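Local coordinates for CrtC domain-containing protein (PDB 7A0Q) that probably hydrates the plant isoflavonoid phytoalexin kievitone, a lyase reaction that would detoxify it for the fungus, at residues P216-P227 against V333-S344. Residues are numbered along the deposited sequence; the frame is centred on the assembly and turned at random.
Sequences PSNWTWFQLHIP and VQGYGLVEIVYS. With NAG (2-acetamido-2-deoxy-beta-D-glucopyranose), chain C; IMD (imidazole), chain F.
Trp219 and Val342 face each other where the first and last strands, 218-225 and 331-343, pair antiparallel (N-to-C directions 169° apart) and close an eight-stranded, lipocalin-like barrel. Trp219, Trp221, Gln223 and His225 sit in hydrogen-bonded pairs with Val342, Glu340, Leu338 and Tyr336; Trp221 N to Glu340 O is 2.8 Å, as is Glu340 N to Trp221 O. On the face carrying these residues, the bump of Val342 rises under the Trp219 indole, CG1 lying 3.7 Å from the centroid of the six-membered ring and 24° off its normal. With CG between the backbone N and the carbonyl carbon (chi1 61°), the indole lies back over the partner strand, where Trp219 NE1 donates in its ring plane to Glu340 OE2 at 2.9 Å, on the anti side and out of the carboxylate plane. The same oxygen accepts N1 of an imidazole at 2.6 Å; this molecule, probably from the crystallisation liquor, lies over the Trp221 face and is also hydrogen-bonded to Asp206. Further along, Tyr336 receives His225 CB over its ring face while Pro227 CG comes obliquely to CE2; its OH is hydrogen-bonded to His202. On the other face, Val339 CG2 sits in the corner formed by Thr220 CG2 and Phe222 CE1, 3.6 Å from each. At the Asn218 end, Asn218 CB sits over the Tyr343 ring, whose OH hydrogen-bonds O6 of the N-linked sugar at 2.7 Å, while Thr220 OG1 donates to its acetamide O7.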
loop_
_atom_site.group_PDB
_atom_site.type_symbol
_atom_site.label_atom_id
_atom_site.label_comp_id
_atom_site.label_asym_id
_atom_site.label_seq_id
_atom_site.Cartn_x
_atom_site.Cartn_y
_atom_site.Cartn_z
ATOM N N PRO A 216 13.683 7.514 -6.670
ATOM C CA PRO A 216 14.810 6.758 -6.106
ATOM C C PRO A 216 15.095 5.491 -6.897
ATOM O O PRO A 216 14.216 4.930 -7.558
ATOM C CB PRO A 216 14.343 6.434 -4.680
ATOM C CG PRO A 216 13.378 7.542 -4.350
ATOM C CD PRO A 216 12.660 7.814 -5.645
ATOM N N SER A 217 16.349 5.038 -6.822
ATOM C CA SER A 217 16.728 3.807 -7.508
ATOM C C SER A 217 15.954 2.608 -6.976
ATOM O O SER A 217 15.609 1.695 -7.734
ATOM C CB SER A 217 18.236 3.568 -7.370
ATOM O OG SER A 217 18.589 3.355 -6.009
ATOM N N ASN A 218 15.683 2.589 -5.674
ATOM C CA ASN A 218 14.958 1.492 -5.049
ATOM C C ASN A 218 14.567 1.930 -3.650
ATOM O O ASN A 218 15.165 2.848 -3.081
ATOM C CB ASN A 218 15.770 0.185 -5.017
ATOM C CG ASN A 218 17.051 0.247 -4.170
ATOM O OD1 ASN A 218 17.999 0.977 -4.477
ATOM N ND2 ASN A 218 17.081 -0.554 -3.109
ATOM N N TRP A 219 13.548 1.274 -3.106
ATOM C CA TRP A 219 13.090 1.621 -1.770
ATOM C C TRP A 219 12.450 0.415 -1.107
ATOM O O TRP A 219 12.121 -0.583 -1.754
ATOM C CB TRP A 219 12.086 2.790 -1.796
ATOM C CG TRP A 219 10.809 2.533 -2.579
ATOM C CD1 TRP A 219 9.691 1.872 -2.144
ATOM C CD2 TRP A 219 10.521 2.972 -3.912
ATOM N NE1 TRP A 219 8.733 1.864 -3.132
ATOM C CE2 TRP A 219 9.213 2.535 -4.224
ATOM C CE3 TRP A 219 11.244 3.682 -4.876
ATOM C CZ2 TRP A 219 8.615 2.792 -5.455
ATOM C CZ3 TRP A 219 10.647 3.937 -6.103
ATOM C CH2 TRP A 219 9.346 3.489 -6.379
ATOM N N THR A 220 12.265 0.536 0.201
ATOM C CA THR A 220 11.343 -0.306 0.948
ATOM C C THR A 220 10.320 0.604 1.608
ATOM O O THR A 220 10.687 1.639 2.184
ATOM C CB THR A 220 12.071 -1.149 2.000
ATOM O OG1 THR A 220 13.034 -1.988 1.347
ATOM C CG2 THR A 220 11.082 -2.032 2.771
ATOM N N TRP A 221 9.043 0.214 1.516
ATOM C CA TRP A 221 7.946 0.909 2.180
ATOM C C TRP A 221 7.222 -0.071 3.090
ATOM O O TRP A 221 6.898 -1.192 2.675
ATOM C CB TRP A 221 6.970 1.502 1.156
ATOM C CG TRP A 221 5.759 2.207 1.734
ATOM C CD1 TRP A 221 5.753 3.388 2.432
ATOM C CD2 TRP A 221 4.385 1.794 1.631
ATOM N NE1 TRP A 221 4.454 3.730 2.777
ATOM C CE2 TRP A 221 3.603 2.770 2.299
ATOM C CE3 TRP A 221 3.744 0.700 1.039
ATOM C CZ2 TRP A 221 2.211 2.681 2.388
ATOM C CZ3 TRP A 221 2.349 0.610 1.124
ATOM C CH2 TRP A 221 1.603 1.594 1.806
ATOM N N PHE A 222 6.943 0.361 4.313
ATOM C CA PHE A 222 6.155 -0.411 5.262
ATOM C C PHE A 222 4.825 0.275 5.543
ATOM O O PHE A 222 4.768 1.491 5.770
ATOM C CB PHE A 222 6.886 -0.594 6.590
ATOM C CG PHE A 222 8.078 -1.490 6.511
ATOM C CD1 PHE A 222 7.930 -2.868 6.624
ATOM C CD2 PHE A 222 9.350 -0.961 6.341
ATOM C CE1 PHE A 222 9.034 -3.711 6.557
ATOM C CE2 PHE A 222 10.464 -1.798 6.282
ATOM C CZ PHE A 222 10.310 -3.165 6.391
ATOM N N GLN A 223 3.773 -0.535 5.586
ATOM C CA GLN A 223 2.427 -0.123 5.965
ATOM C C GLN A 223 2.048 -0.972 7.170
ATOM O O GLN A 223 1.863 -2.183 7.029
ATOM C CB GLN A 223 1.465 -0.355 4.801
ATOM C CG GLN A 223 0.020 -0.059 5.139
ATOM C CD GLN A 223 -0.965 -0.922 4.373
ATOM O OE1 GLN A 223 -1.871 -1.505 4.968
ATOM N NE2 GLN A 223 -0.813 -0.991 3.045
ATOM N N LEU A 224 1.943 -0.365 8.354
ATOM C CA LEU A 224 1.796 -1.143 9.582
ATOM C C LEU A 224 0.515 -0.810 10.340
ATOM O O LEU A 224 0.141 0.362 10.481
ATOM C CB LEU A 224 3.000 -0.944 10.512
ATOM C CG LEU A 224 4.373 -1.163 9.870
ATOM C CD1 LEU A 224 5.481 -0.884 10.888
ATOM C CD2 LEU A 224 4.507 -2.574 9.249
ATOM N N HIS A 225 -0.115 -1.856 10.874
ATOM C CA HIS A 225 -1.289 -1.759 11.737
ATOM C C HIS A 225 -0.978 -2.399 13.085
ATOM O O HIS A 225 -0.349 -3.459 13.139
ATOM C CB HIS A 225 -2.504 -2.466 11.122
ATOM C CG HIS A 225 -2.840 -1.983 9.747
ATOM N ND1 HIS A 225 -3.847 -1.077 9.502
ATOM C CD2 HIS A 225 -2.257 -2.236 8.552
ATOM C CE1 HIS A 225 -3.894 -0.813 8.205
ATOM N NE2 HIS A 225 -2.928 -1.495 7.609
ATOM N N ILE A 226 -1.409 -1.743 14.161
ATOM C CA ILE A 226 -1.262 -2.275 15.519
ATOM C C ILE A 226 -2.660 -2.378 16.120
ATOM O O ILE A 226 -3.176 -1.394 16.672
ATOM C CB ILE A 226 -0.330 -1.401 16.376
ATOM C CG1 ILE A 226 1.041 -1.296 15.704
ATOM C CG2 ILE A 226 -0.193 -1.988 17.795
ATOM C CD1 ILE A 226 1.984 -0.286 16.357
ATOM N N PRO A 227 -3.310 -3.541 16.011
ATOM C CA PRO A 227 -4.748 -3.640 16.335
ATOM C C PRO A 227 -5.156 -3.153 17.718
ATOM O O PRO A 227 -6.306 -2.724 17.883
ATOM C CB PRO A 227 -5.027 -5.140 16.171
ATOM C CG PRO A 227 -4.053 -5.579 15.114
ATOM C CD PRO A 227 -2.811 -4.733 15.303
ATOM N N VAL A 333 3.816 -4.902 21.747
ATOM C CA VAL A 333 2.736 -4.894 20.769
ATOM C C VAL A 333 2.999 -5.964 19.721
ATOM O O VAL A 333 4.097 -6.507 19.604
ATOM C CB VAL A 333 2.559 -3.524 20.074
ATOM C CG1 VAL A 333 2.270 -2.425 21.085
ATOM C CG2 VAL A 333 3.776 -3.196 19.222
ATOM N N GLN A 334 1.959 -6.253 18.944
ATOM C CA GLN A 334 2.072 -7.070 17.747
ATOM C C GLN A 334 1.136 -6.494 16.694
ATOM O O GLN A 334 0.205 -5.744 17.007
ATOM C CB GLN A 334 1.741 -8.542 18.026
ATOM C CG GLN A 334 0.337 -8.761 18.542
ATOM C CD GLN A 334 0.038 -10.225 18.817
ATOM O OE1 GLN A 334 0.883 -10.959 19.327
ATOM N NE2 GLN A 334 -1.166 -10.656 18.465
ATOM N N GLY A 335 1.396 -6.828 15.439
ATOM C CA GLY A 335 0.522 -6.357 14.388
ATOM C C GLY A 335 0.838 -7.003 13.066
ATOM O O GLY A 335 1.556 -8.003 12.999
ATOM N N TYR A 336 0.293 -6.403 12.008
ATOM C CA TYR A 336 0.412 -6.932 10.659
ATOM C C TYR A 336 0.441 -5.752 9.698
ATOM O O TYR A 336 0.203 -4.604 10.082
ATOM C CB TYR A 336 -0.751 -7.875 10.319
ATOM C CG TYR A 336 -2.094 -7.171 10.354
ATOM C CD1 TYR A 336 -2.566 -6.467 9.244
ATOM C CD2 TYR A 336 -2.887 -7.195 11.499
ATOM C CE1 TYR A 336 -3.783 -5.793 9.280
ATOM C CE2 TYR A 336 -4.112 -6.541 11.539
ATOM C CZ TYR A 336 -4.552 -5.840 10.430
ATOM O OH TYR A 336 -5.756 -5.183 10.464
ATOM N N GLY A 337 0.716 -6.050 8.436
ATOM C CA GLY A 337 0.701 -5.002 7.429
ATOM C C GLY A 337 1.291 -5.494 6.136
ATOM O O GLY A 337 1.146 -6.666 5.778
ATOM N N LEU A 338 1.971 -4.587 5.441
ATOM C CA LEU A 338 2.530 -4.912 4.136
ATOM C C LEU A 338 3.905 -4.277 3.985
ATOM O O LEU A 338 4.148 -3.165 4.468
ATOM C CB LEU A 338 1.594 -4.444 3.008
ATOM C CG LEU A 338 2.064 -4.703 1.569
ATOM C CD1 LEU A 338 0.900 -5.132 0.685
ATOM C CD2 LEU A 338 2.770 -3.462 0.990
ATOM N N VAL A 339 4.811 -5.006 3.334
ATOM C CA VAL A 339 6.096 -4.466 2.909
ATOM C C VAL A 339 6.104 -4.397 1.391
ATOM O O VAL A 339 5.680 -5.342 0.708
ATOM C CB VAL A 339 7.284 -5.291 3.438
ATOM C CG1 VAL A 339 7.260 -6.708 2.892
ATOM C CG2 VAL A 339 8.579 -4.585 3.073
ATOM N N GLU A 340 6.536 -3.258 0.863
ATOM C CA GLU A 340 6.778 -3.092 -0.561
ATOM C C GLU A 340 8.271 -2.928 -0.792
ATOM O O GLU A 340 8.917 -2.111 -0.127
ATOM C CB GLU A 340 6.020 -1.882 -1.104
ATOM C CG GLU A 340 6.416 -1.509 -2.510
ATOM C CD GLU A 340 5.616 -0.344 -3.023
ATOM O OE1 GLU A 340 4.519 -0.585 -3.567
ATOM O OE2 GLU A 340 6.060 0.810 -2.867
ATOM N N ILE A 341 8.821 -3.718 -1.713
ATOM C CA ILE A 341 10.214 -3.592 -2.126
ATOM C C ILE A 341 10.220 -3.356 -3.621
ATOM O O ILE A 341 9.759 -4.209 -4.392
ATOM C CB ILE A 341 11.052 -4.828 -1.774
ATOM C CG1 ILE A 341 10.869 -5.206 -0.303
ATOM C CG2 ILE A 341 12.515 -4.544 -2.059
ATOM C CD1 ILE A 341 11.607 -6.482 0.091
ATOM N N VAL A 342 10.724 -2.197 -4.033
ATOM C CA VAL A 342 10.673 -1.773 -5.425
ATOM C C VAL A 342 12.059 -1.327 -5.857
ATOM O O VAL A 342 12.743 -0.613 -5.119
ATOM C CB VAL A 342 9.658 -0.630 -5.648
ATOM C CG1 VAL A 342 9.853 0.011 -7.033
ATOM C CG2 VAL A 342 8.231 -1.144 -5.486
ATOM N N TYR A 343 12.464 -1.763 -7.049
ATOM C CA TYR A 343 13.593 -1.212 -7.783
ATOM C C TYR A 343 13.044 -0.481 -9.001
ATOM O O TYR A 343 12.343 -1.084 -9.826
ATOM C CB TYR A 343 14.559 -2.324 -8.207
ATOM C CG TYR A 343 15.331 -2.886 -7.043
ATOM C CD1 TYR A 343 14.735 -3.757 -6.133
ATOM C CD2 TYR A 343 16.656 -2.529 -6.836
ATOM C CE1 TYR A 343 15.443 -4.252 -5.042
ATOM C CE2 TYR A 343 17.363 -3.012 -5.754
ATOM C CZ TYR A 343 16.770 -3.879 -4.871
ATOM O OH TYR A 343 17.500 -4.348 -3.806
ATOM N N SER A 344 13.330 0.815 -9.106
ATOM C CA SER A 344 12.985 1.519 -10.334
ATOM C C SER A 344 14.009 1.255 -11.420
ATOM O O SER A 344 13.726 1.493 -12.597
ATOM C CB SER A 344 12.848 3.023 -10.086
ATOM O OG SER A 344 14.104 3.606 -9.774
HETATM C C1 NAG C . 18.278 -0.649 -2.320
HETATM C C2 NAG C . 18.092 -1.166 -0.904
HETATM C C3 NAG C . 19.450 -1.486 -0.276
HETATM C C4 NAG C . 20.299 -2.378 -1.173
HETATM C C5 NAG C . 20.342 -1.863 -2.605
HETATM C C6 NAG C . 20.942 -2.869 -3.559
HETATM C C7 NAG C . 16.207 -0.429 0.492
HETATM C C8 NAG C . 15.676 0.668 1.359
HETATM N N2 NAG C . 17.392 -0.199 -0.075
HETATM O O3 NAG C . 19.226 -2.127 0.976
HETATM O O4 NAG C . 21.639 -2.352 -0.691
HETATM O O5 NAG C . 19.014 -1.606 -3.086
HETATM O O6 NAG C . 20.210 -4.087 -3.529
HETATM O O7 NAG C . 15.579 -1.465 0.294
HETATM N N1 IMD F . 3.931 2.169 -2.166
HETATM C C2 IMD F . 3.636 3.228 -1.377
HETATM N N3 IMD F . 2.285 3.304 -1.264
HETATM C C4 IMD F . 1.740 2.299 -1.969
HETATM C C5 IMD F . 2.775 1.580 -2.537
#